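Long-range contact in thioredoxin reductase (PDB 5UWY), which probably uses NADPH, by way of bound FAD and a redox-active disulfide, to reduce the disulfide of thioredoxin: residues Leu21-Gln35 against Leu70-Val82. Residues are numbered along the deposited sequence; the frame is centred on the assembly and turned at random.
With FAD (flavin-adenine dinucleotide), chain B.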
loop_
_atom_site.group_PDB
_atom_site.type_symbol
_atom_site.label_atom_id
_atom_site.label_comp_id
_atom_site.label_asym_id
_atom_site.label_seq_id
_atom_site.Cartn_x
_atom_site.Cartn_y
_atom_site.Cartn_z
ATOM N N LEU A 21 -11.892 0.948 -6.510
ATOM C CA LEU A 21 -11.357 1.977 -7.392
ATOM C C LEU A 21 -10.613 1.355 -8.566
ATOM O O LEU A 21 -10.893 1.664 -9.729
ATOM C CB LEU A 21 -10.440 2.906 -6.599
ATOM C CG LEU A 21 -9.691 3.992 -7.368
ATOM C CD1 LEU A 21 -10.651 5.070 -7.842
ATOM C CD2 LEU A 21 -8.586 4.583 -6.504
ATOM N N TYR A 22 -9.665 0.461 -8.277
ATOM C CA TYR A 22 -8.874 -0.132 -9.350
ATOM C C TYR A 22 -9.733 -1.008 -10.252
ATOM O O TYR A 22 -9.662 -0.904 -11.482
ATOM C CB TYR A 22 -7.713 -0.934 -8.764
ATOM C CG TYR A 22 -6.465 -0.111 -8.541
ATOM C CD1 TYR A 22 -6.320 0.672 -7.405
ATOM C CD2 TYR A 22 -5.437 -0.110 -9.474
ATOM C CE1 TYR A 22 -5.183 1.427 -7.200
ATOM C CE2 TYR A 22 -4.296 0.644 -9.279
ATOM C CZ TYR A 22 -4.175 1.409 -8.140
ATOM O OH TYR A 22 -3.039 2.161 -7.940
ATOM N N ALA A 23 -10.557 -1.873 -9.658
ATOM C CA ALA A 23 -11.363 -2.800 -10.446
ATOM C C ALA A 23 -12.336 -2.056 -11.352
ATOM O O ALA A 23 -12.460 -2.370 -12.541
ATOM C CB ALA A 23 -12.118 -3.753 -9.521
ATOM N N ALA A 24 -13.038 -1.062 -10.802
ATOM C CA ALA A 24 -13.995 -0.303 -11.600
ATOM C C ALA A 24 -13.288 0.535 -12.656
ATOM O O ALA A 24 -13.758 0.631 -13.796
ATOM C CB ALA A 24 -14.849 0.582 -10.697
ATOM N N ARG A 25 -12.156 1.147 -12.296
ATOM C CA ARG A 25 -11.397 1.933 -13.263
ATOM C C ARG A 25 -10.989 1.096 -14.468
ATOM O O ARG A 25 -10.831 1.633 -15.569
ATOM C CB ARG A 25 -10.163 2.540 -12.594
ATOM C CG ARG A 25 -9.544 3.694 -13.360
ATOM C CD ARG A 25 -8.678 4.549 -12.454
ATOM N NE ARG A 25 -8.117 5.698 -13.160
ATOM C CZ ARG A 25 -6.979 5.671 -13.843
ATOM N NH1 ARG A 25 -6.269 4.552 -13.915
ATOM N NH2 ARG A 25 -6.547 6.763 -14.457
ATOM N N SER A 26 -10.822 -0.213 -14.282
ATOM C CA SER A 26 -10.532 -1.131 -15.375
ATOM C C SER A 26 -11.782 -1.542 -16.148
ATOM O O SER A 26 -11.720 -2.508 -16.917
ATOM C CB SER A 26 -9.817 -2.377 -14.844
ATOM O OG SER A 26 -8.899 -2.039 -13.818
ATOM N N ASN A 27 -12.900 -0.840 -15.948
ATOM C CA ASN A 27 -14.143 -1.065 -16.691
ATOM C C ASN A 27 -14.721 -2.449 -16.392
ATOM O O ASN A 27 -14.960 -3.265 -17.286
ATOM C CB ASN A 27 -13.927 -0.874 -18.197
ATOM C CG ASN A 27 -15.043 -0.094 -18.852
ATOM O OD1 ASN A 27 -15.386 1.006 -18.417
ATOM N ND2 ASN A 27 -15.626 -0.663 -19.903
ATOM N N LEU A 28 -14.953 -2.699 -15.105
ATOM C CA LEU A 28 -15.566 -3.936 -14.647
ATOM C C LEU A 28 -16.758 -3.617 -13.755
ATOM O O LEU A 28 -16.807 -2.568 -13.103
ATOM C CB LEU A 28 -14.563 -4.818 -13.886
ATOM C CG LEU A 28 -13.285 -5.214 -14.627
ATOM C CD1 LEU A 28 -12.370 -6.021 -13.719
ATOM C CD2 LEU A 28 -13.610 -5.987 -15.894
ATOM N N SER A 29 -17.725 -4.532 -13.739
ATOM C CA SER A 29 -18.902 -4.398 -12.885
ATOM C C SER A 29 -18.494 -4.625 -11.434
ATOM O O SER A 29 -18.099 -5.734 -11.057
ATOM C CB SER A 29 -19.978 -5.390 -13.314
ATOM O OG SER A 29 -20.033 -5.488 -14.726
ATOM N N VAL A 30 -18.586 -3.581 -10.616
ATOM C CA VAL A 30 -18.103 -3.614 -9.242
ATOM C C VAL A 30 -19.217 -3.167 -8.309
ATOM O O VAL A 30 -19.846 -2.122 -8.532
ATOM C CB VAL A 30 -16.863 -2.722 -9.052
ATOM C CG1 VAL A 30 -16.431 -2.731 -7.595
ATOM C CG2 VAL A 30 -15.737 -3.181 -9.961
ATOM N N ALA A 31 -19.453 -3.946 -7.258
ATOM C CA ALA A 31 -20.356 -3.495 -6.210
ATOM C C ALA A 31 -19.750 -3.814 -4.855
ATOM O O ALA A 31 -19.115 -4.856 -4.680
ATOM C CB ALA A 31 -21.741 -4.132 -6.344
ATOM N N ILE A 32 -19.937 -2.903 -3.903
ATOM C CA ILE A 32 -19.487 -3.097 -2.529
ATOM C C ILE A 32 -20.704 -3.380 -1.662
ATOM O O ILE A 32 -21.650 -2.586 -1.647
ATOM C CB ILE A 32 -18.731 -1.863 -2.007
ATOM C CG1 ILE A 32 -17.553 -1.510 -2.915
ATOM C CG2 ILE A 32 -18.260 -2.093 -0.578
ATOM C CD1 ILE A 32 -16.896 -0.192 -2.556
ATOM N N ILE A 33 -20.688 -4.496 -0.935
ATOM C CA ILE A 33 -21.708 -4.765 0.077
ATOM C C ILE A 33 -21.167 -4.267 1.408
ATOM O O ILE A 33 -20.179 -4.802 1.927
ATOM C CB ILE A 33 -22.087 -6.249 0.172
ATOM C CG1 ILE A 33 -22.886 -6.713 -1.055
ATOM C CG2 ILE A 33 -22.914 -6.476 1.448
ATOM C CD1 ILE A 33 -22.063 -7.410 -2.104
ATOM N N GLU A 34 -21.811 -3.247 1.977
ATOM C CA GLU A 34 -21.346 -2.655 3.222
ATOM C C GLU A 34 -22.459 -2.587 4.254
ATOM O O GLU A 34 -23.556 -2.093 3.970
ATOM C CB GLU A 34 -20.776 -1.248 3.029
ATOM C CG GLU A 34 -19.969 -0.777 4.235
ATOM C CD GLU A 34 -19.223 -1.915 4.931
ATOM O OE1 GLU A 34 -18.001 -2.063 4.705
ATOM O OE2 GLU A 34 -19.841 -2.602 5.774
ATOM N N GLN A 35 -22.150 -3.056 5.460
ATOM C CA GLN A 35 -23.017 -2.928 6.627
ATOM C C GLN A 35 -22.682 -1.594 7.295
ATOM O O GLN A 35 -21.744 -1.478 8.089
ATOM C CB GLN A 35 -22.817 -4.127 7.549
ATOM C CG GLN A 35 -23.116 -3.932 9.026
ATOM C CD GLN A 35 -22.234 -4.814 9.894
ATOM O OE1 GLN A 35 -22.083 -6.009 9.634
ATOM N NE2 GLN A 35 -21.641 -4.225 10.927
ATOM N N LEU A 70 -15.445 7.127 -6.210
ATOM C CA LEU A 70 -15.951 5.852 -6.709
ATOM C C LEU A 70 -17.200 6.030 -7.563
ATOM O O LEU A 70 -17.387 5.300 -8.544
ATOM C CB LEU A 70 -16.244 4.899 -5.551
ATOM C CG LEU A 70 -15.052 4.481 -4.697
ATOM C CD1 LEU A 70 -15.482 3.437 -3.686
ATOM C CD2 LEU A 70 -13.932 3.959 -5.579
ATOM N N GLU A 71 -18.069 6.979 -7.199
ATOM C CA GLU A 71 -19.281 7.214 -7.981
ATOM C C GLU A 71 -18.945 7.545 -9.431
ATOM O O GLU A 71 -19.645 7.113 -10.354
ATOM C CB GLU A 71 -20.105 8.338 -7.350
ATOM N N LYS A 72 -17.865 8.299 -9.646
ATOM C CA LYS A 72 -17.405 8.595 -10.997
ATOM C C LYS A 72 -17.133 7.326 -11.798
ATOM O O LYS A 72 -17.325 7.310 -13.019
ATOM C CB LYS A 72 -16.152 9.473 -10.920
ATOM C CG LYS A 72 -15.208 9.366 -12.101
ATOM C CD LYS A 72 -13.861 9.997 -11.777
ATOM C CE LYS A 72 -13.319 9.467 -10.457
ATOM N NZ LYS A 72 -12.490 10.450 -9.719
ATOM N N PHE A 73 -16.718 6.246 -11.132
ATOM C CA PHE A 73 -16.337 5.006 -11.801
ATOM C C PHE A 73 -17.409 3.919 -11.726
ATOM O O PHE A 73 -17.101 2.742 -11.952
ATOM C CB PHE A 73 -15.031 4.461 -11.224
ATOM C CG PHE A 73 -13.821 5.294 -11.546
ATOM C CD1 PHE A 73 -13.475 5.552 -12.861
ATOM C CD2 PHE A 73 -13.002 5.773 -10.534
ATOM C CE1 PHE A 73 -12.355 6.304 -13.163
ATOM C CE2 PHE A 73 -11.872 6.518 -10.834
ATOM C CZ PHE A 73 -11.553 6.787 -12.149
ATOM N N ASN A 74 -18.650 4.281 -11.394
ATOM C CA ASN A 74 -19.798 3.361 -11.467
ATOM C C ASN A 74 -19.724 2.230 -10.447
ATOM O O ASN A 74 -20.270 1.146 -10.667
ATOM C CB ASN A 74 -19.953 2.773 -12.872
ATOM C CG ASN A 74 -20.942 3.538 -13.701
ATOM O OD1 ASN A 74 -20.601 4.540 -14.327
ATOM N ND2 ASN A 74 -22.183 3.064 -13.723
ATOM N N VAL A 75 -19.085 2.472 -9.308
ATOM C CA VAL A 75 -19.110 1.487 -8.236
ATOM C C VAL A 75 -20.493 1.506 -7.607
ATOM O O VAL A 75 -20.947 2.544 -7.116
ATOM C CB VAL A 75 -18.031 1.782 -7.192
ATOM C CG1 VAL A 75 -18.129 0.786 -6.041
ATOM C CG2 VAL A 75 -16.652 1.736 -7.832
ATOM N N GLU A 76 -21.185 0.371 -7.642
ATOM C CA GLU A 76 -22.520 0.337 -7.054
ATOM C C GLU A 76 -22.421 -0.047 -5.580
ATOM O O GLU A 76 -21.798 -1.057 -5.229
ATOM C CB GLU A 76 -23.460 -0.598 -7.813
ATOM C CG GLU A 76 -24.807 -0.785 -7.123
ATOM C CD GLU A 76 -25.721 0.429 -7.259
ATOM O OE1 GLU A 76 -26.921 0.331 -6.914
ATOM O OE2 GLU A 76 -25.241 1.487 -7.715
ATOM N N ASN A 77 -23.003 0.785 -4.712
ATOM C CA ASN A 77 -22.942 0.588 -3.268
ATOM C C ASN A 77 -24.238 -0.067 -2.801
ATOM O O ASN A 77 -25.337 0.457 -3.044
ATOM C CB ASN A 77 -22.715 1.919 -2.554
ATOM C CG ASN A 77 -21.270 2.372 -2.608
ATOM O OD1 ASN A 77 -20.882 3.143 -3.489
ATOM N ND2 ASN A 77 -20.464 1.896 -1.667
ATOM N N ILE A 78 -24.103 -1.204 -2.127
ATOM C CA ILE A 78 -25.226 -2.033 -1.712
ATOM C C ILE A 78 -25.134 -2.239 -0.210
ATOM O O ILE A 78 -24.122 -2.746 0.289
ATOM C CB ILE A 78 -25.235 -3.389 -2.435
ATOM C CG1 ILE A 78 -25.227 -3.188 -3.948
ATOM C CG2 ILE A 78 -26.430 -4.209 -2.001
ATOM C CD1 ILE A 78 -25.155 -4.478 -4.740
ATOM N N TYR A 79 -26.178 -1.837 0.511
ATOM C CA TYR A 79 -26.244 -2.153 1.930
ATOM C C TYR A 79 -26.558 -3.628 2.123
ATOM O O TYR A 79 -27.408 -4.198 1.432
ATOM C CB TYR A 79 -27.302 -1.311 2.643
ATOM C CG TYR A 79 -27.761 -1.965 3.928
ATOM C CD1 TYR A 79 -26.969 -1.920 5.070
ATOM C CD2 TYR A 79 -28.969 -2.653 3.995
ATOM C CE1 TYR A 79 -27.371 -2.530 6.244
ATOM C CE2 TYR A 79 -29.377 -3.266 5.165
ATOM C CZ TYR A 79 -28.575 -3.201 6.285
ATOM O OH TYR A 79 -28.976 -3.805 7.453
ATOM N N GLY A 80 -25.874 -4.241 3.082
ATOM C CA GLY A 80 -26.131 -5.620 3.431
ATOM C C GLY A 80 -25.150 -6.152 4.452
ATOM O O GLY A 80 -24.045 -5.624 4.594
ATOM N N ILE A 81 -25.546 -7.190 5.182
ATOM C CA ILE A 81 -24.674 -7.877 6.128
ATOM C C ILE A 81 -24.513 -9.310 5.630
ATOM O O ILE A 81 -25.450 -10.116 5.720
ATOM C CB ILE A 81 -25.220 -7.827 7.563
ATOM C CG1 ILE A 81 -25.721 -6.418 7.886
ATOM C CG2 ILE A 81 -24.144 -8.249 8.559
ATOM C CD1 ILE A 81 -26.927 -6.378 8.790
ATOM N N VAL A 82 -23.331 -9.620 5.097
ATOM C CA VAL A 82 -23.105 -10.893 4.426
ATOM C C VAL A 82 -23.074 -12.012 5.458
ATOM O O VAL A 82 -22.316 -11.962 6.434
ATOM C CB VAL A 82 -21.810 -10.849 3.608
ATOM C CG1 VAL A 82 -21.537 -12.202 2.959
ATOM C CG2 VAL A 82 -21.894 -9.766 2.552
HETATM P PA FAD B . -11.892 -2.238 7.990
HETATM O O1A FAD B . -11.825 -0.810 7.589
HETATM O O2A FAD B . -11.911 -2.521 9.495
HETATM O O5B FAD B . -13.140 -2.934 7.368
HETATM C C5B FAD B . -14.357 -3.090 8.124
HETATM C C4B FAD B . -15.540 -2.923 7.210
HETATM O O4B FAD B . -16.121 -4.220 6.938
HETATM C C3B FAD B . -16.663 -2.044 7.769
HETATM O O3B FAD B . -17.114 -1.098 6.804
HETATM C C2B FAD B . -17.745 -3.061 8.145
HETATM O O2B FAD B . -19.044 -2.485 8.044
HETATM C C1B FAD B . -17.518 -4.122 7.071
HETATM N N9A FAD B . -18.062 -5.444 7.382
HETATM C C8A FAD B . -17.608 -6.346 8.310
HETATM N N7A FAD B . -18.301 -7.460 8.364
HETATM C C5A FAD B . -19.278 -7.277 7.399
HETATM C C6A FAD B . -20.336 -8.097 6.957
HETATM N N6A FAD B . -20.589 -9.309 7.452
HETATM N N1A FAD B . -21.131 -7.614 5.975
HETATM C C2A FAD B . -20.879 -6.401 5.477
HETATM N N3A FAD B . -19.914 -5.545 5.813
HETATM C C4A FAD B . -19.145 -6.047 6.786
HETATM N N1 FAD B . -5.083 3.501 10.690
HETATM C C2 FAD B . -3.994 4.252 10.352
HETATM O O2 FAD B . -3.474 4.177 9.232
HETATM N N3 FAD B . -3.453 5.128 11.278
HETATM C C4 FAD B . -3.906 5.334 12.564
HETATM O O4 FAD B . -3.341 6.143 13.297
HETATM C C4X FAD B . -5.060 4.527 12.916
HETATM N N5 FAD B . -5.553 4.656 14.115
HETATM C C5X FAD B . -6.653 3.886 14.454
HETATM C C6 FAD B . -7.189 4.016 15.734
HETATM C C7 FAD B . -8.294 3.270 16.126
HETATM C C7M FAD B . -8.845 3.439 17.518
HETATM C C8 FAD B . -8.880 2.370 15.221
HETATM C C8M FAD B . -10.077 1.546 15.615
HETATM C C9 FAD B . -8.346 2.237 13.941
HETATM C C9A FAD B . -7.241 2.986 13.552
HETATM N N10 FAD B . -6.665 2.864 12.268
HETATM C C10 FAD B . -5.578 3.635 11.912
HETATM C "C1'" FAD B . -7.255 1.967 11.259
HETATM C "C2'" FAD B . -6.515 0.644 11.090
HETATM O "O2'" FAD B . -5.435 0.778 10.165
HETATM C "C3'" FAD B . -7.489 -0.406 10.554
HETATM O "O3'" FAD B . -6.899 -1.684 10.754
HETATM C "C4'" FAD B . -7.884 -0.271 9.078
HETATM O "O4'" FAD B . -8.813 0.803 8.926
HETATM C "C5'" FAD B . -8.489 -1.547 8.529
HETATM O "O5'" FAD B . -8.851 -1.353 7.144
HETATM P P FAD B . -9.602 -2.479 6.329
HETATM O O1P FAD B . -8.626 -3.622 6.036
HETATM O O2P FAD B . -10.287 -1.961 5.118
HETATM O O3P FAD B . -10.672 -3.036 7.366
#
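The ring of Phe-73, where helix 14-25 meets the end of helix 59-71 in the Rossmann-type FAD-binding fold, carries the aliphatic chain of Arg-25 over one face, with CG of the arginine 4.2 Å from the ring centroid in a CH-pi contact; the opposite face takes CD of Lys-72, offset toward the rim. The guanidinium stands almost perpendicular to the ring (89°), its own edge turned in plane to Phe-73 CZ. Extended from CG to NE, the Arg-25 chain runs alongside the phenylalanine and carries its charged end to the second subunit, where NH1 hydrogen-bonds Cys-136 O and the guanidinium makes a cation-pi contact with Phe-140, both of that subunit. CD1 of Leu-21 comes obliquely against the ring, 3.5 Å from Phe-73 CE2.

Strand 76-79 is added in parallel to strand 30-34, while the two helices meet on the sheet face that bears Ile-32. The donor alternates between the strands: Glu-76 N to Val-30 O (3.0 Å), Ile-32 N to Glu-76 O, Ile-78 N to Ile-32 O, Glu-34 N to Ile-78 O. On the helix side, CD1 of Ile-32 rests on Val-75 CG1 (3.8 Å). Val-75 has CG1 anti to its own N (chi1 177°), which turns CG2 onto Ala-24 CB. On the other face, Ala-31 CB packs against Ile-78 CD1.

At the strands' C-terminal ends, both segments hold the adenosine. The Glu-34 carboxylate accepts from both ribose hydroxyls, O3B through OE1 and O2B through OE2, at modelled distances too short to be taken literally; OE1 also takes the amide of Ser-12. Near the adenine's N1A edge, the side chains of Ile-33 and Val-82 cross at about a right angle, CG2 to CG2 3.6 Å, and Val-82 N donates to FAD N1A at 3.1 Å.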